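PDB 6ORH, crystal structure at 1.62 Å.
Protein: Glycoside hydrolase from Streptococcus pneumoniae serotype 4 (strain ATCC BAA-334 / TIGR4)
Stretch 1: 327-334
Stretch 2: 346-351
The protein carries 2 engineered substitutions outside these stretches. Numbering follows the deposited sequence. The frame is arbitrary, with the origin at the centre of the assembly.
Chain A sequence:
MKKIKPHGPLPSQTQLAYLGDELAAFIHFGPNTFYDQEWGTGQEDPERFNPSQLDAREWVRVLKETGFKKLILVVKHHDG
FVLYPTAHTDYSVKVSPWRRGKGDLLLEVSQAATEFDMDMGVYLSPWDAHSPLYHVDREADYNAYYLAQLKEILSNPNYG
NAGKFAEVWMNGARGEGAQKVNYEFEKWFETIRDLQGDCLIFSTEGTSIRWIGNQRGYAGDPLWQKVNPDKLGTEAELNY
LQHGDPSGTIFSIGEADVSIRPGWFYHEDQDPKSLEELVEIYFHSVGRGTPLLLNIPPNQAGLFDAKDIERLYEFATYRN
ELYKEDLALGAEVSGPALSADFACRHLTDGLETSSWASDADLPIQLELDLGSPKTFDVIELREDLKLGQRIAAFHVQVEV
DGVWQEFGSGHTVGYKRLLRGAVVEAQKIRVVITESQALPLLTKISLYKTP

Stretch 1 327-334: LALGAEVS
Stretch 2 346-351: HLTDGL

Two hydrogen bonds, both made by T348, hold these stretches together. The amide of G330 donates to the carbonyl of T348, with N of G330 2.7 Å from O of T348 and an N-H...O angle of 164°, so the bond is short and nearly straight. The side-chain hydroxyl of T348 then donates to the carbonyl of A331, the residue after G330, with OG1 of T348 2.7 Å from O of A331. One residue thus accepts through its backbone and donates through its side chain, clasping the turn at two successive residues. Threonine suits the place because its CA-to-CB bond points toward stretch 1 and its chi1 of 58° (p) carries OG1 to the carbonyl, while its methyl remains free for apolar packing.

The partner surface is a type II beta turn from A328 to A331, closed by a backbone hydrogen bond from N of A331 to O of A328 at 2.9 Å. L329 has phi/psi of -57/128 and G330 78/-1, the latter a positive phi that favours glycine. A331, at -56/146, leads into the strand 332-334, where E332 is at -78/129 and V333 at -118/132. In stretch 2 the end of a 3-10 segment, H346 at -69/-12 and L347 at -81/-20, gives way to T348 at -132/19, D349 at -91/-2 and G350 at 65/9. The register sets CA of L329 4.9 Å from CA of T348, and CA of V333 7.6 Å from CA of L347.

The alanines lie against the side chain of T348: O of A328 is 3.4 Å from CB of T348, and CB of A328 and CB of A331 are 4.4 and 4.3 Å from CG2 of T348. Their short side chains are both buried in the structure. V333, chi1 -175° (t), points toward stretch 2; its CG2 sits 3.8 Å from CG2 of T348, and its CG1 4.1 Å from CD1 of L347, whose rotamer is m,t (-66°, 162°). Beta-branching suits V333 both to its strand conformation and to this double contact.

At the exposed margin, CA-to-CB of L329 points away, yet chi1 of -97°, between wells, and chi2 of -177° (t) bring its end back, with CD2 3.7 Å from CA of G350. Glycine fits here on two counts: its phi is positive, and an ideal CB would come within a tight 3.2 Å of CD2 of L329. D349 (chi1 69°, p) has its CA-to-CB bond pointing away from stretch 1; its OD1 accepts from N of L351 at 3.0 Å with an angle of 153°, and its OD2 is bonded elsewhere in the structure.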

# COMPACT_ATOMS: atom_id res chain seq x y z
N LEU A 327 -2.26 5.80 -24.55
CA LEU A 327 -1.03 5.73 -25.34
C LEU A 327 -0.78 4.32 -25.85
O LEU A 327 0.13 4.09 -26.66
CB LEU A 327 0.14 6.22 -24.49
CG LEU A 327 -0.00 7.65 -23.99
CD1 LEU A 327 0.90 7.88 -22.80
CD2 LEU A 327 0.34 8.62 -25.13
N ALA A 328 -1.58 3.35 -25.37
CA ALA A 328 -1.41 1.98 -25.81
C ALA A 328 -2.35 1.62 -26.97
O ALA A 328 -2.19 0.56 -27.55
CB ALA A 328 -1.59 1.02 -24.64
N LEU A 329 -3.30 2.50 -27.32
CA LEU A 329 -4.28 2.13 -28.33
C LEU A 329 -3.57 1.75 -29.63
O LEU A 329 -2.75 2.51 -30.12
CB LEU A 329 -5.21 3.32 -28.61
CG LEU A 329 -6.56 3.35 -27.89
CD1 LEU A 329 -7.35 4.57 -28.36
CD2 LEU A 329 -7.36 2.07 -28.08
N GLY A 330 -3.89 0.58 -30.18
CA GLY A 330 -3.33 0.13 -31.44
C GLY A 330 -1.90 -0.40 -31.33
O GLY A 330 -1.33 -0.83 -32.33
N ALA A 331 -1.31 -0.40 -30.13
CA ALA A 331 -0.02 -1.06 -29.96
C ALA A 331 -0.09 -2.53 -30.38
O ALA A 331 -1.11 -3.20 -30.20
CB ALA A 331 0.43 -0.93 -28.52
N GLU A 332 1.02 -3.03 -30.93
CA GLU A 332 1.17 -4.43 -31.30
C GLU A 332 1.44 -5.25 -30.04
O GLU A 332 2.34 -4.91 -29.28
CB GLU A 332 2.35 -4.59 -32.25
CG GLU A 332 1.95 -4.72 -33.71
CD GLU A 332 1.93 -6.16 -34.19
OE1 GLU A 332 0.82 -6.70 -34.41
OE2 GLU A 332 3.04 -6.75 -34.33
N VAL A 333 0.68 -6.33 -29.83
CA VAL A 333 0.86 -7.17 -28.65
C VAL A 333 1.26 -8.58 -29.07
O VAL A 333 0.60 -9.20 -29.91
CB VAL A 333 -0.43 -7.20 -27.80
CG1 VAL A 333 -0.19 -7.97 -26.51
CG2 VAL A 333 -0.96 -5.81 -27.49
N SER A 334 2.30 -9.13 -28.45
CA SER A 334 2.69 -10.51 -28.70
C SER A 334 2.70 -11.29 -27.39
O SER A 334 2.84 -10.71 -26.31
CB SER A 334 4.04 -10.60 -29.32
OG SER A 334 4.92 -9.73 -28.64
N HIS A 346 -6.59 -8.01 -29.08
CA HIS A 346 -7.81 -7.56 -28.45
C HIS A 346 -7.56 -6.65 -27.25
O HIS A 346 -8.49 -6.02 -26.74
CB HIS A 346 -8.68 -8.77 -28.07
CG HIS A 346 -9.22 -9.47 -29.28
ND1 HIS A 346 -9.78 -10.73 -29.22
CD2 HIS A 346 -9.23 -9.10 -30.58
CE1 HIS A 346 -10.16 -11.09 -30.43
NE2 HIS A 346 -9.82 -10.10 -31.29
N LEU A 347 -6.31 -6.57 -26.78
CA LEU A 347 -6.01 -5.79 -25.59
C LEU A 347 -5.87 -4.30 -25.92
O LEU A 347 -5.99 -3.47 -25.03
CB LEU A 347 -4.72 -6.33 -24.96
CG LEU A 347 -4.86 -7.75 -24.41
CD1 LEU A 347 -3.51 -8.41 -24.21
CD2 LEU A 347 -5.65 -7.71 -23.11
N THR A 348 -5.63 -3.96 -27.20
CA THR A 348 -5.38 -2.56 -27.52
C THR A 348 -6.22 -2.08 -28.70
O THR A 348 -5.90 -1.06 -29.31
CB THR A 348 -3.90 -2.31 -27.81
OG1 THR A 348 -3.52 -3.15 -28.90
CG2 THR A 348 -3.00 -2.67 -26.65
N ASP A 349 -7.28 -2.82 -29.03
CA ASP A 349 -8.01 -2.56 -30.26
C ASP A 349 -9.15 -1.56 -30.02
O ASP A 349 -9.84 -1.20 -30.97
CB ASP A 349 -8.49 -3.87 -30.91
CG ASP A 349 -9.58 -4.62 -30.15
OD1 ASP A 349 -9.90 -4.24 -29.00
OD2 ASP A 349 -10.09 -5.60 -30.73
N GLY A 350 -9.32 -1.12 -28.77
CA GLY A 350 -10.35 -0.16 -28.41
C GLY A 350 -11.77 -0.70 -28.60
O GLY A 350 -12.72 0.07 -28.52
N LEU A 351 -11.89 -2.00 -28.88
CA LEU A 351 -13.17 -2.70 -28.93
C LEU A 351 -13.40 -3.32 -27.55
O LEU A 351 -12.64 -4.19 -27.13
CB LEU A 351 -13.12 -3.83 -29.97
CG LEU A 351 -13.67 -3.57 -31.38
CD1 LEU A 351 -13.47 -2.12 -31.85
CD2 LEU A 351 -13.08 -4.55 -32.39